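Local coordinates for protein borrelidin polyketide synthase, type I (Streptomyces parvulus, PDB 6OBT) that probably removes water from a beta-hydroxyacyl intermediate, as the dehydratase domain of the modular polyketide synthase that builds borrelidin, at residues C198-W203 with E212-E217; A205-V210 with D276-S281. All blocks are in the same frame, centred on the assembly; numbering follows the deposited sequence.

Contact 1: C198-W203 with E212-E217; sequences CLRRAW and EISLPE
Strands 199-203 and 212-214 run antiparallel, their axes 4.8 Å apart at an angle of 172°, with Leu-199 and Ile-213 facing each other as a non-hydrogen-bonded pair. On one side of that pair Ser-214 N donates to Cys-198 O; on the other, Glu-212 O takes a hydrogen bond from Arg-200 N (3.0 Å) and a weak one from Arg-201 N. Arg-200 and Arg-201 thus share one partner residue in a classic beta bulge, and Glu-212 N in turn donates to Arg-201 O, completing its hydrogen-bonded pair. The two strands form a beta hairpin of the double-hotdog dehydratase fold, flanked by strands 174-176 and 270-276. Arg-200, at the bulge, reaches along the hairpin: with its chain bent at chi2 (-67°), the guanidinium presents its edge to Ser-214 O, which NH2 grips at 3.0 Å from above the carbonyl plane, while NE adds only weak bonds to Ser-214 O and OG. Arg-201 behaves differently. Its side chain runs beside that of Glu-212, and the carboxylate lies over one face of the guanidinium, the planes 61° apart, with OE2 above its centre, 3.1 Å from CZ. The salt bridge of NH2 to OE1 (3.0 Å) is therefore one of charge, with no N-H aimed at the oxygen. OE1 accepts instead from Trp-168 NE1, and Trp-203 brings its ring edge to the same oxygen, CH2 to OE1 3.6 Å. Toward helix 228-236, Cys-198 CB presses tightly on Ile-213 CG2 (3.4 Å), and the helix packs against both residues through Ala-233.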
loop_
_atom_site.group_PDB
_atom_site.type_symbol
_atom_site.label_atom_id
_atom_site.label_comp_id
_atom_site.label_asym_id
_atom_site.label_seq_id
_atom_site.Cartn_x
_atom_site.Cartn_y
_atom_site.Cartn_z
ATOM N N CYS A 198 22.764 -24.069 11.912
ATOM C CA CYS A 198 21.759 -25.113 11.891
ATOM C C CYS A 198 22.289 -26.442 11.401
ATOM O O CYS A 198 21.623 -27.463 11.598
ATOM C CB CYS A 198 20.598 -24.698 10.999
ATOM S SG CYS A 198 19.636 -23.370 11.745
ATOM N N LEU A 199 23.444 -26.458 10.744
ATOM C CA LEU A 199 23.987 -27.717 10.250
ATOM C C LEU A 199 24.411 -28.611 11.414
ATOM O O LEU A 199 25.191 -28.194 12.276
ATOM C CB LEU A 199 25.179 -27.457 9.328
ATOM C CG LEU A 199 25.910 -28.751 8.937
ATOM C CD1 LEU A 199 24.981 -29.718 8.218
ATOM C CD2 LEU A 199 27.114 -28.449 8.074
ATOM N N ARG A 200 23.919 -29.854 11.422
ATOM C CA ARG A 200 24.225 -30.803 12.489
ATOM C C ARG A 200 25.030 -32.005 12.019
ATOM O O ARG A 200 26.001 -32.400 12.679
ATOM C CB ARG A 200 22.926 -31.288 13.150
ATOM C CG ARG A 200 21.940 -30.184 13.461
ATOM C CD ARG A 200 22.458 -29.245 14.545
ATOM N NE ARG A 200 21.557 -28.106 14.721
ATOM C CZ ARG A 200 21.695 -27.183 15.667
ATOM N NH1 ARG A 200 22.697 -27.261 16.536
ATOM N NH2 ARG A 200 20.822 -26.187 15.757
ATOM N N ARG A 201 24.630 -32.647 10.921
ATOM C CA ARG A 201 25.367 -33.800 10.413
ATOM C C ARG A 201 25.368 -33.751 8.894
ATOM O O ARG A 201 24.452 -33.203 8.286
ATOM C CB ARG A 201 24.760 -35.137 10.899
ATOM C CG ARG A 201 24.220 -35.127 12.329
ATOM C CD ARG A 201 24.390 -36.483 12.999
ATOM N NE ARG A 201 23.621 -37.518 12.318
ATOM C CZ ARG A 201 22.528 -38.088 12.817
ATOM N NH1 ARG A 201 22.079 -37.727 14.012
ATOM N NH2 ARG A 201 21.884 -39.019 12.126
ATOM N N ALA A 202 26.409 -34.312 8.283
ATOM C CA ALA A 202 26.486 -34.370 6.830
ATOM C C ALA A 202 27.164 -35.670 6.398
ATOM O O ALA A 202 27.978 -36.241 7.131
ATOM C CB ALA A 202 27.228 -33.148 6.260
ATOM N N TRP A 203 26.784 -36.150 5.209
ATOM C CA TRP A 203 27.404 -37.304 4.569
ATOM C C TRP A 203 27.634 -36.987 3.101
ATOM O O TRP A 203 26.891 -36.218 2.496
ATOM C CB TRP A 203 26.546 -38.587 4.609
ATOM C CG TRP A 203 26.048 -39.046 5.938
ATOM C CD1 TRP A 203 26.490 -40.134 6.651
ATOM C CD2 TRP A 203 24.988 -38.468 6.703
ATOM N NE1 TRP A 203 25.773 -40.256 7.815
ATOM C CE2 TRP A 203 24.844 -39.244 7.872
ATOM C CE3 TRP A 203 24.147 -37.364 6.515
ATOM C CZ2 TRP A 203 23.899 -38.950 8.850
ATOM C CZ3 TRP A 203 23.203 -37.075 7.489
ATOM C CH2 TRP A 203 23.083 -37.870 8.639
ATOM N N GLU A 212 21.644 -33.224 7.707
ATOM C CA GLU A 212 20.607 -32.902 8.682
ATOM C C GLU A 212 20.839 -31.480 9.173
ATOM O O GLU A 212 21.946 -31.148 9.610
ATOM C CB GLU A 212 20.626 -33.878 9.864
ATOM C CG GLU A 212 19.995 -35.217 9.553
ATOM C CD GLU A 212 20.225 -36.249 10.644
ATOM O OE1 GLU A 212 19.971 -37.443 10.382
ATOM O OE2 GLU A 212 20.649 -35.869 11.759
ATOM N N ILE A 213 19.803 -30.645 9.083
ATOM C CA ILE A 213 19.878 -29.220 9.402
ATOM C C ILE A 213 18.659 -28.870 10.249
ATOM O O ILE A 213 17.535 -29.228 9.882
ATOM C CB ILE A 213 19.904 -28.375 8.113
ATOM C CG1 ILE A 213 21.007 -28.869 7.164
ATOM C CG2 ILE A 213 20.130 -26.912 8.431
ATOM C CD1 ILE A 213 20.923 -28.318 5.752
ATOM N N SER A 214 18.863 -28.182 11.379
ATOM C CA SER A 214 17.715 -27.860 12.226
ATOM C C SER A 214 17.928 -26.568 13.014
ATOM O O SER A 214 19.056 -26.195 13.336
ATOM C CB SER A 214 17.388 -29.016 13.177
ATOM O OG SER A 214 18.480 -29.354 13.999
ATOM N N LEU A 215 16.816 -25.898 13.329
ATOM C CA LEU A 215 16.855 -24.634 14.056
ATOM C C LEU A 215 17.182 -24.877 15.532
ATOM O O LEU A 215 16.948 -25.974 16.059
ATOM C CB LEU A 215 15.510 -23.908 13.922
ATOM C CG LEU A 215 15.243 -23.258 12.564
ATOM C CD1 LEU A 215 13.746 -23.039 12.318
ATOM C CD2 LEU A 215 16.015 -21.948 12.483
ATOM N N PRO A 216 17.753 -23.878 16.212
ATOM C CA PRO A 216 17.887 -23.960 17.672
ATOM C C PRO A 216 16.526 -24.146 18.323
ATOM O O PRO A 216 15.504 -23.670 17.821
ATOM C CB PRO A 216 18.496 -22.603 18.057
ATOM C CG PRO A 216 18.944 -21.977 16.787
ATOM C CD PRO A 216 18.138 -22.555 15.687
ATOM N N GLU A 217 16.522 -24.831 19.463
ATOM C CA GLU A 217 15.270 -25.116 20.148
ATOM C C GLU A 217 14.569 -23.820 20.550
ATOM O O GLU A 217 15.206 -22.851 20.975
ATOM C CB GLU A 217 15.530 -25.991 21.374
ATOM C CG GLU A 217 16.586 -27.069 21.153
ATOM C CD GLU A 217 16.537 -28.156 22.206
ATOM O OE1 GLU A 217 15.670 -28.074 23.102
ATOM O OE2 GLU A 217 17.365 -29.091 22.140
#

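Contact 2: A205-V210 with D276-S281; sequences AGEDLV and DPQNSS
Two neighbouring turns at the ends of adjacent strands meet here: the type II' beta turn Ala-205 to Asp-208, which closes the hairpin of strands 199-205 and 208-214, and the type I turn Asp-276 to Asn-279, which leads from strand 270-276 toward strand 281-286. Asp-208 and Asp-276 are the nearest pair, CA to CA 4.9 Å, and no hydrogen bond joins the two segments. Asp-208 lays OD1 against the aliphatic part of its neighbour, 3.6 Å from both CA and CB of Asp-276. The carboxylates are turned 34° to each other, with Asp-208 OD1 3.8 Å from Asp-276 OD2. Each has a separate anchor. Asp-208 OD2 forms a salt bridge with Arg-274, while Asp-276, its CG anti to the backbone N (chi1 169°), folds back over its own turn so that OD2 accepts from Gln-278 N at 2.6 Å. This Asx turn fixes the start of the loop, although the N-H arrives from above the carboxylate plane. Nearer the tip, Pro-277 CD rests against Glu-207 O at 3.7 Å. Two carboxylates this close should disfavour each other, a cost that the positive charge of Arg-274 and the backbone N-H of Gln-278 probably offset; the turns touch by van der Waals contact, while the salt bridge to Arg-274 joins the hairpin to the strand leading into the second loop.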
loop_
_atom_site.group_PDB
_atom_site.type_symbol
_atom_site.label_atom_id
_atom_site.label_comp_id
_atom_site.label_asym_id
_atom_site.label_seq_id
_atom_site.Cartn_x
_atom_site.Cartn_y
_atom_site.Cartn_z
ATOM N N ALA A 205 27.079 -38.774 -0.332
ATOM C CA ALA A 205 26.264 -39.855 -0.880
ATOM C C ALA A 205 26.523 -39.905 -2.380
ATOM O O ALA A 205 25.912 -39.149 -3.142
ATOM C CB ALA A 205 24.782 -39.630 -0.576
ATOM N N GLY A 206 27.417 -40.786 -2.804
ATOM C CA GLY A 206 27.816 -40.790 -4.200
ATOM C C GLY A 206 28.402 -39.438 -4.556
ATOM O O GLY A 206 29.337 -38.953 -3.907
ATOM N N GLU A 207 27.838 -38.795 -5.578
ATOM C CA GLU A 207 28.267 -37.457 -5.968
ATOM C C GLU A 207 27.433 -36.363 -5.321
ATOM O O GLU A 207 27.689 -35.181 -5.572
ATOM C CB GLU A 207 28.226 -37.303 -7.495
ATOM C CG GLU A 207 29.508 -37.750 -8.218
ATOM C CD GLU A 207 30.556 -36.647 -8.313
ATOM O OE1 GLU A 207 31.297 -36.431 -7.328
ATOM O OE2 GLU A 207 30.645 -35.997 -9.377
ATOM N N ASP A 208 26.457 -36.726 -4.496
ATOM C CA ASP A 208 25.595 -35.761 -3.833
ATOM C C ASP A 208 26.019 -35.528 -2.388
ATOM O O ASP A 208 26.709 -36.338 -1.764
ATOM C CB ASP A 208 24.135 -36.217 -3.854
ATOM C CG ASP A 208 23.579 -36.319 -5.247
ATOM O OD1 ASP A 208 24.207 -35.784 -6.183
ATOM O OD2 ASP A 208 22.504 -36.935 -5.405
ATOM N N LEU A 209 25.569 -34.392 -1.865
ATOM C CA LEU A 209 25.696 -34.030 -0.465
ATOM C C LEU A 209 24.358 -34.233 0.241
ATOM O O LEU A 209 23.322 -33.791 -0.268
ATOM C CB LEU A 209 26.119 -32.565 -0.376
ATOM C CG LEU A 209 26.543 -31.944 0.935
ATOM C CD1 LEU A 209 28.005 -32.265 1.152
ATOM C CD2 LEU A 209 26.316 -30.451 0.818
ATOM N N VAL A 210 24.369 -34.894 1.403
ATOM C CA VAL A 210 23.172 -34.962 2.237
ATOM C C VAL A 210 23.506 -34.483 3.643
ATOM O O VAL A 210 24.625 -34.660 4.133
ATOM C CB VAL A 210 22.515 -36.365 2.274
ATOM C CG1 VAL A 210 22.075 -36.774 0.880
ATOM C CG2 VAL A 210 23.472 -37.422 2.884
ATOM N N ASP A 276 22.555 -31.720 -5.232
ATOM C CA ASP A 276 23.174 -32.317 -6.420
ATOM C C ASP A 276 23.893 -31.234 -7.212
ATOM O O ASP A 276 23.230 -30.437 -7.902
ATOM C CB ASP A 276 22.119 -33.009 -7.288
ATOM C CG ASP A 276 22.638 -33.415 -8.679
ATOM O OD1 ASP A 276 21.813 -33.883 -9.495
ATOM O OD2 ASP A 276 23.846 -33.294 -8.971
ATOM N N PRO A 277 25.225 -31.176 -7.187
ATOM C CA PRO A 277 25.943 -30.144 -7.949
ATOM C C PRO A 277 25.995 -30.367 -9.455
ATOM O O PRO A 277 26.571 -29.530 -10.159
ATOM C CB PRO A 277 27.358 -30.195 -7.342
ATOM C CG PRO A 277 27.185 -30.844 -6.004
ATOM C CD PRO A 277 26.099 -31.854 -6.217
ATOM N N GLN A 278 25.430 -31.449 -9.989
ATOM C CA GLN A 278 25.452 -31.621 -11.439
ATOM C C GLN A 278 24.384 -30.788 -12.131
ATOM O O GLN A 278 24.446 -30.605 -13.352
ATOM C CB GLN A 278 25.305 -33.098 -11.813
ATOM C CG GLN A 278 26.622 -33.873 -11.773
ATOM C CD GLN A 278 27.601 -33.446 -12.861
ATOM O OE1 GLN A 278 27.205 -33.165 -13.992
ATOM N NE2 GLN A 278 28.885 -33.397 -12.520
ATOM N N ASN A 279 23.408 -30.290 -11.382
ATOM C CA ASN A 279 22.592 -29.168 -11.825
ATOM C C ASN A 279 22.221 -28.300 -10.631
ATOM O O ASN A 279 21.102 -27.783 -10.549
ATOM C CB ASN A 279 21.341 -29.633 -12.578
ATOM C CG ASN A 279 20.782 -30.945 -12.053
ATOM O OD1 ASN A 279 20.513 -31.088 -10.857
ATOM N ND2 ASN A 279 20.585 -31.905 -12.952
ATOM N N SER A 280 23.169 -28.143 -9.691
ATOM C CA SER A 280 23.040 -27.387 -8.440
ATOM C C SER A 280 21.613 -27.299 -7.909
ATOM O O SER A 280 21.057 -26.202 -7.757
ATOM C CB SER A 280 23.625 -25.983 -8.602
ATOM O OG SER A 280 23.408 -25.471 -9.906
ATOM N N SER A 281 21.020 -28.454 -7.623
ATOM C CA SER A 281 19.642 -28.573 -7.182
ATOM C C SER A 281 19.564 -29.075 -5.742
ATOM O O SER A 281 20.452 -29.773 -5.243
ATOM C CB SER A 281 18.870 -29.520 -8.102
ATOM O OG SER A 281 19.544 -30.779 -8.188
#

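Contacts 1 and 2 share strand 208-214, and their centres lie about 18 Å apart. Contact 1 takes the end of the hairpin where its strands begin and finish; contact 2 takes the turn between them. They meet through a probable hydrogen bond from Trp-203 N to Val-210 O, 2.8 Å long, with Ala-202 CB packed against the same carbonyl oxygen. Strand 270-276 pairs with Ile-213 through Leu-271 and with Leu-209 through Ile-275, then leads into 276-281. Trp-168 is a further common neighbour, bonded to Glu-212 and touching Val-210. Helix 228-236, which probably carries the family's active-site aspartate motif, packs on contact 1, whereas contact 2 lies at the surface.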